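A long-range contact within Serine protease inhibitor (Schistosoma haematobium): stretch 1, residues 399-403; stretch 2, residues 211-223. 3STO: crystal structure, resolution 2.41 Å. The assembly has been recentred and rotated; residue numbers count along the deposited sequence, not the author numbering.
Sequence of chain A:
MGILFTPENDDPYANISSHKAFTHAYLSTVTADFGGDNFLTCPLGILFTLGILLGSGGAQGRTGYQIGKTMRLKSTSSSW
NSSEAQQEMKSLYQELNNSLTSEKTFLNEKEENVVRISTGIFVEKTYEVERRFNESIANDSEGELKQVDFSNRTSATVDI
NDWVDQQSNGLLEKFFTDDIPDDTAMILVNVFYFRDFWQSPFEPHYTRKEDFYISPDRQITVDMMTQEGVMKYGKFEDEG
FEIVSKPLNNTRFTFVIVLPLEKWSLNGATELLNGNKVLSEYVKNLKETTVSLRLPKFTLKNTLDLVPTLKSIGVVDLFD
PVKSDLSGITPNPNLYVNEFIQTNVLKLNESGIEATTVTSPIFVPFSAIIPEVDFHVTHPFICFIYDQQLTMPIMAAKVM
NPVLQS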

ATOM      1  N   VAL A 399       7.419  11.546  -1.214  1.00 16.15           N
ATOM      2  CA  VAL A 399       8.849  11.495  -1.494  1.00 21.26           C
ATOM      3  C   VAL A 399       9.521  12.834  -1.205  1.00 22.82           C
ATOM      4  O   VAL A 399       9.380  13.809  -1.952  1.00 21.87           O
ATOM      5  CB  VAL A 399       9.133  11.034  -2.936  1.00 17.89           C
ATOM      6  CG1 VAL A 399      10.602  10.842  -3.117  1.00 19.69           C
ATOM      7  CG2 VAL A 399       8.372   9.727  -3.245  1.00 18.58           C
HETATM    8  N   MSE A 400      10.238  12.876  -0.095  1.00 21.77           N
HETATM    9  CA  MSE A 400      10.952  14.080   0.311  1.00 26.16           C
HETATM   10  C   MSE A 400      12.419  14.017  -0.072  1.00 20.80           C
HETATM   11  O   MSE A 400      13.042  15.026  -0.381  1.00 32.43           O
HETATM   12  CB  MSE A 400      10.857  14.245   1.820  1.00 23.81           C
HETATM   13  CG  MSE A 400       9.636  14.999   2.257  1.00 46.26           C
HETATM   14 SE   MSE A 400       9.622  15.260   4.194  1.00 93.05          SE
HETATM   15  CE  MSE A 400       7.949  16.266   4.272  1.00 52.41           C
ATOM     16  N   ASN A 401      12.956  12.809  -0.027  1.00 20.81           N
ATOM     17  CA  ASN A 401      14.345  12.570  -0.227  1.00 23.92           C
ATOM     18  C   ASN A 401      14.478  11.332  -1.087  1.00 28.07           C
ATOM     19  O   ASN A 401      14.497  10.210  -0.563  1.00 28.18           O
ATOM     20  CB  ASN A 401      15.029  12.335   1.125  1.00 26.69           C
ATOM     21  CG  ASN A 401      16.559  12.423   1.047  1.00 38.71           C
ATOM     22  OD1 ASN A 401      17.163  12.321  -0.025  1.00 36.92           O
ATOM     23  ND2 ASN A 401      17.184  12.628   2.193  1.00 61.19           N
ATOM     24  N   PRO A 402      14.569  11.528  -2.413  1.00 20.76           N
ATOM     25  CA  PRO A 402      14.747  10.386  -3.327  1.00 28.04           C
ATOM     26  C   PRO A 402      16.128   9.791  -3.138  1.00 33.34           C
ATOM     27  O   PRO A 402      17.105  10.520  -3.030  1.00 59.91           O
ATOM     28  CB  PRO A 402      14.605  11.000  -4.726  1.00 23.53           C
ATOM     29  CG  PRO A 402      14.472  12.518  -4.525  1.00 24.38           C
ATOM     30  CD  PRO A 402      14.703  12.835  -3.082  1.00 23.33           C
ATOM     31  N   VAL A 403      16.214   8.482  -3.037  1.00 37.72           N
ATOM     32  CA  VAL A 403      17.511   7.829  -2.837  1.00 55.15           C
ATOM     33  C   VAL A 403      17.352   6.346  -3.149  1.00 56.14           C
ATOM     34  O   VAL A 403      16.583   6.005  -4.060  1.00 36.33           O
ATOM     35  CB  VAL A 403      18.147   8.092  -1.423  1.00 35.85           C
ATOM     36  CG1 VAL A 403      18.938   9.395  -1.432  1.00 43.39           C
ATOM     37  CG2 VAL A 403      17.077   8.132  -0.330  1.00 43.43           C
TER
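Stretch 2, residues 211-223: DFYISPDRQITVD

Proline, lacking a backbone NH to donate, often finds its place in a protein through its ring, and the contact between residues 399-403 and the hairpin 211-223 of this serine protease inhibitor is a compact example. Pro402 points its CA-to-CB bond toward the hairpin and sets the CG-CD edge of its ring over one face of Phe212, the two ring planes standing nearly perpendicular. The CG atom of Pro402 stands 3.6 Å from the centroid of the Phe212 ring and only 3° off the ring normal, a CH-pi contact with almost ideal placement of the carbon above the aromatic face. The CD atom of Pro402 lies 3.6 Å from CE1 of Phe212, so the two rings are in van der Waals contact as well.

The strand pairing of the hairpin brings further apolar side chains to the same proline. Strands 211-215 and 218-223 run antiparallel, held by the backbone bonds Phe212 N to Ile220 O (2.6 Å) and Ile220 N to Phe212 O (2.9 Å), and joined by a type I turn from Ser215 to Arg218. Phe212, Ile220 and Val222 all direct their CA-to-CB bonds toward stretch 1. CD1 of Ile220 approaches CD of Pro402 to 3.9 Å, and CG1 of Val222 lies 4.0 Å from CG of Pro402. Ile220 also reaches the backbone, its CD1 atom 3.4 Å from the carbonyl O of Pro402.

Residues 400-402 have no regular helical or strand conformation, and no hydrogen bond links them to the hairpin; the segment packs against the hairpin without pairing with either of its strands. Its direction can nevertheless be followed in the nearest CA pairs, Met400 with Ile214 at 6.2 Å and Pro402 with Val222 at 7.4 Å: the chain passes from the first hairpin strand to the second. At Met400, a selenomethionine, the contact is made by the main chain. The carbonyl O of Met400 lies 3.5 Å from CE1 of Phe212, at the ring edge, and 3.8 Å from CG1 of Ile214, while the end of its side chain leads away.

Asn401 marks the passage to the polar edge. Its CA-to-CB bond points sideways, but the end of the side chain comes nearer, setting OD1 of Asn401 3.6 Å from CD1 of Ile214 and 3.5 Å from CD1 of Ile220. Farther out, ND2 of Asn401 is 3.9 Å from NH2 of Arg218, near the plane of the guanidinium. The example illustrates how a short irregular segment can rest on a hairpin through apolar packing and carbonyl-to-carbon contacts, without a hydrogen bond between them, the approach of Asn401 to Arg218 lying at the outer edge.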

ATOM      1  N   ASP A 211      19.911  18.723  -9.812  1.00 32.28           N
ATOM      2  CA  ASP A 211      19.658  19.056  -8.419  1.00 34.89           C
ATOM      3  C   ASP A 211      18.236  18.791  -7.963  1.00 26.01           C
ATOM      4  O   ASP A 211      17.284  19.079  -8.682  1.00 28.39           O
ATOM      5  CB  ASP A 211      20.031  20.516  -8.131  1.00 40.57           C
ATOM      6  CG  ASP A 211      21.440  20.645  -7.596  1.00 64.56           C
ATOM      7  OD1 ASP A 211      22.245  19.687  -7.786  1.00 56.04           O
ATOM      8  OD2 ASP A 211      21.737  21.695  -6.986  1.00 67.94           O
ATOM      9  N   PHE A 212      18.098  18.269  -6.751  1.00 27.42           N
ATOM     10  CA  PHE A 212      16.774  18.088  -6.149  1.00 24.06           C
ATOM     11  C   PHE A 212      16.735  18.873  -4.842  1.00 25.10           C
ATOM     12  O   PHE A 212      17.593  18.691  -3.967  1.00 17.80           O
ATOM     13  CB  PHE A 212      16.470  16.594  -5.930  1.00 21.39           C
ATOM     14  CG  PHE A 212      15.060  16.315  -5.444  1.00 26.05           C
ATOM     15  CD1 PHE A 212      14.749  16.391  -4.087  1.00 19.05           C
ATOM     16  CD2 PHE A 212      14.057  15.945  -6.344  1.00 16.08           C
ATOM     17  CE1 PHE A 212      13.478  16.143  -3.647  1.00 23.64           C
ATOM     18  CE2 PHE A 212      12.806  15.690  -5.919  1.00 18.30           C
ATOM     19  CZ  PHE A 212      12.498  15.779  -4.557  1.00 23.44           C
ATOM     20  N   TYR A 213      15.758  19.766  -4.723  1.00 12.82           N
ATOM     21  CA  TYR A 213      15.646  20.581  -3.531  1.00 20.60           C
ATOM     22  C   TYR A 213      14.854  19.853  -2.471  1.00 25.42           C
ATOM     23  O   TYR A 213      13.660  19.601  -2.657  1.00 26.27           O
ATOM     24  CB  TYR A 213      14.960  21.910  -3.866  1.00 21.12           C
ATOM     25  CG  TYR A 213      14.793  22.889  -2.707  1.00 26.55           C
ATOM     26  CD1 TYR A 213      15.750  23.868  -2.454  1.00 33.51           C
ATOM     27  CD2 TYR A 213      13.646  22.871  -1.903  1.00 27.98           C
ATOM     28  CE1 TYR A 213      15.584  24.793  -1.418  1.00 36.44           C
ATOM     29  CE2 TYR A 213      13.464  23.792  -0.872  1.00 26.35           C
ATOM     30  CZ  TYR A 213      14.444  24.751  -0.638  1.00 38.32           C
ATOM     31  OH  TYR A 213      14.287  25.672   0.377  1.00 45.65           O
ATOM     32  N   ILE A 214      15.514  19.518  -1.370  1.00 30.38           N
ATOM     33  CA  ILE A 214      14.854  18.904  -0.202  1.00 25.17           C
ATOM     34  C   ILE A 214      14.344  19.965   0.791  1.00 27.27           C
ATOM     35  O   ILE A 214      13.204  19.946   1.186  1.00 31.45           O
ATOM     36  CB  ILE A 214      15.809  17.973   0.519  1.00 26.87           C
ATOM     37  CG1 ILE A 214      16.311  16.890  -0.436  1.00 24.62           C
ATOM     38  CG2 ILE A 214      15.144  17.381   1.723  1.00 26.35           C
ATOM     39  CD1 ILE A 214      17.231  15.883   0.225  1.00 30.72           C
ATOM     40  N   SER A 215      15.213  20.900   1.160  1.00 28.37           N
ATOM     41  CA  SER A 215      14.884  22.000   2.048  1.00 26.73           C
ATOM     42  C   SER A 215      15.978  23.066   1.873  1.00 31.10           C
ATOM     43  O   SER A 215      16.947  22.829   1.166  1.00 30.46           O
ATOM     44  CB  SER A 215      14.863  21.503   3.504  1.00 32.42           C
ATOM     45  OG  SER A 215      16.133  21.008   3.905  1.00 25.42           O
ATOM     46  N   PRO A 216      15.828  24.238   2.515  1.00 32.71           N
ATOM     47  CA  PRO A 216      16.818  25.311   2.352  1.00 39.41           C
ATOM     48  C   PRO A 216      18.233  24.867   2.627  1.00 44.74           C
ATOM     49  O   PRO A 216      19.167  25.294   1.953  1.00 40.00           O
ATOM     50  CB  PRO A 216      16.377  26.346   3.381  1.00 32.26           C
ATOM     51  CG  PRO A 216      14.889  26.233   3.356  1.00 34.76           C
ATOM     52  CD  PRO A 216      14.593  24.737   3.151  1.00 32.76           C
ATOM     53  N   ASP A 217      18.397  23.996   3.604  1.00 40.40           N
ATOM     54  CA  ASP A 217      19.736  23.561   3.966  1.00 51.69           C
ATOM     55  C   ASP A 217      20.155  22.266   3.258  1.00 56.26           C
ATOM     56  O   ASP A 217      21.230  21.724   3.536  1.00 52.80           O
ATOM     57  CB  ASP A 217      19.852  23.418   5.492  1.00 46.73           C
ATOM     58  CG  ASP A 217      18.851  22.403   6.082  1.00 64.53           C
ATOM     59  OD1 ASP A 217      17.633  22.410   5.725  1.00 42.02           O
ATOM     60  OD2 ASP A 217      19.293  21.593   6.932  1.00 71.24           O
ATOM     61  N   ARG A 218      19.315  21.773   2.346  1.00 42.95           N
ATOM     62  CA  ARG A 218      19.556  20.474   1.724  1.00 33.42           C
ATOM     63  C   ARG A 218      19.216  20.395   0.229  1.00 32.09           C
ATOM     64  O   ARG A 218      18.066  20.515  -0.171  1.00 32.84           O
ATOM     65  CB  ARG A 218      18.779  19.380   2.449  1.00 42.64           C
ATOM     66  CG  ARG A 218      18.872  19.399   3.940  1.00 47.12           C
ATOM     67  CD  ARG A 218      19.366  18.067   4.482  1.00 50.65           C
ATOM     68  NE  ARG A 218      18.476  16.931   4.236  1.00 63.07           N
ATOM     69  CZ  ARG A 218      17.228  16.819   4.706  1.00 72.46           C
ATOM     70  NH1 ARG A 218      16.676  17.806   5.415  1.00 52.20           N
ATOM     71  NH2 ARG A 218      16.518  15.720   4.442  1.00 59.98           N
ATOM     72  N   GLN A 219      20.225  20.173  -0.596  1.00 38.51           N
ATOM     73  CA  GLN A 219      19.992  19.796  -1.982  1.00 34.97           C
ATOM     74  C   GLN A 219      20.743  18.527  -2.272  1.00 32.67           C
ATOM     75  O   GLN A 219      21.774  18.267  -1.680  1.00 49.50           O
ATOM     76  CB  GLN A 219      20.426  20.879  -2.944  1.00 23.76           C
ATOM     77  CG  GLN A 219      19.572  22.123  -2.856  1.00 31.74           C
ATOM     78  CD  GLN A 219      20.024  23.046  -1.727  1.00 51.18           C
ATOM     79  OE1 GLN A 219      19.461  23.029  -0.625  1.00 49.64           O
ATOM     80  NE2 GLN A 219      21.051  23.862  -2.002  1.00 53.47           N
ATOM     81  N   ILE A 220      20.202  17.693  -3.143  1.00 30.20           N
ATOM     82  CA  ILE A 220      20.964  16.531  -3.568  1.00 21.03           C
ATOM     83  C   ILE A 220      20.959  16.433  -5.089  1.00 34.69           C
ATOM     84  O   ILE A 220      20.246  17.159  -5.816  1.00 31.03           O
ATOM     85  CB  ILE A 220      20.443  15.225  -2.964  1.00 36.84           C
ATOM     86  CG1 ILE A 220      18.961  15.031  -3.304  1.00 25.55           C
ATOM     87  CG2 ILE A 220      20.667  15.203  -1.462  1.00 38.74           C
ATOM     88  CD1 ILE A 220      18.471  13.649  -2.999  1.00 26.71           C
ATOM     89  N   THR A 221      21.793  15.531  -5.557  1.00 27.74           N
ATOM     90  CA  THR A 221      21.894  15.244  -6.959  1.00 32.38           C
ATOM     91  C   THR A 221      21.172  13.922  -7.163  1.00 28.89           C
ATOM     92  O   THR A 221      21.388  12.969  -6.428  1.00 37.45           O
ATOM     93  CB  THR A 221      23.375  15.167  -7.370  1.00 30.23           C
ATOM     94  OG1 THR A 221      23.877  16.502  -7.561  1.00 36.41           O
ATOM     95  CG2 THR A 221      23.555  14.358  -8.642  1.00 31.54           C
ATOM     96  N   VAL A 222      20.278  13.897  -8.137  1.00 25.67           N
ATOM     97  CA  VAL A 222      19.493  12.724  -8.448  1.00 25.17           C
ATOM     98  C   VAL A 222      19.710  12.348  -9.904  1.00 23.68           C
ATOM     99  O   VAL A 222      20.168  13.170 -10.707  1.00 24.87           O
ATOM    100  CB  VAL A 222      17.970  12.954  -8.190  1.00 24.90           C
ATOM    101  CG1 VAL A 222      17.695  13.164  -6.723  1.00 21.17           C
ATOM    102  CG2 VAL A 222      17.439  14.130  -9.018  1.00 23.03           C
ATOM    103  N   ASP A 223      19.391  11.107 -10.251  1.00 25.94           N
ATOM    104  CA  ASP A 223      19.310  10.750 -11.653  1.00 19.41           C
ATOM    105  C   ASP A 223      17.935  11.155 -12.165  1.00 20.48           C
ATOM    106  O   ASP A 223      16.935  10.591 -11.750  1.00 15.88           O
ATOM    107  CB  ASP A 223      19.577   9.280 -11.851  1.00 20.62           C
ATOM    108  CG  ASP A 223      21.014   8.896 -11.512  1.00 34.39           C
ATOM    109  OD1 ASP A 223      21.962   9.517 -12.053  1.00 33.35           O
ATOM    110  OD2 ASP A 223      21.191   7.956 -10.711  1.00 37.59           O
TER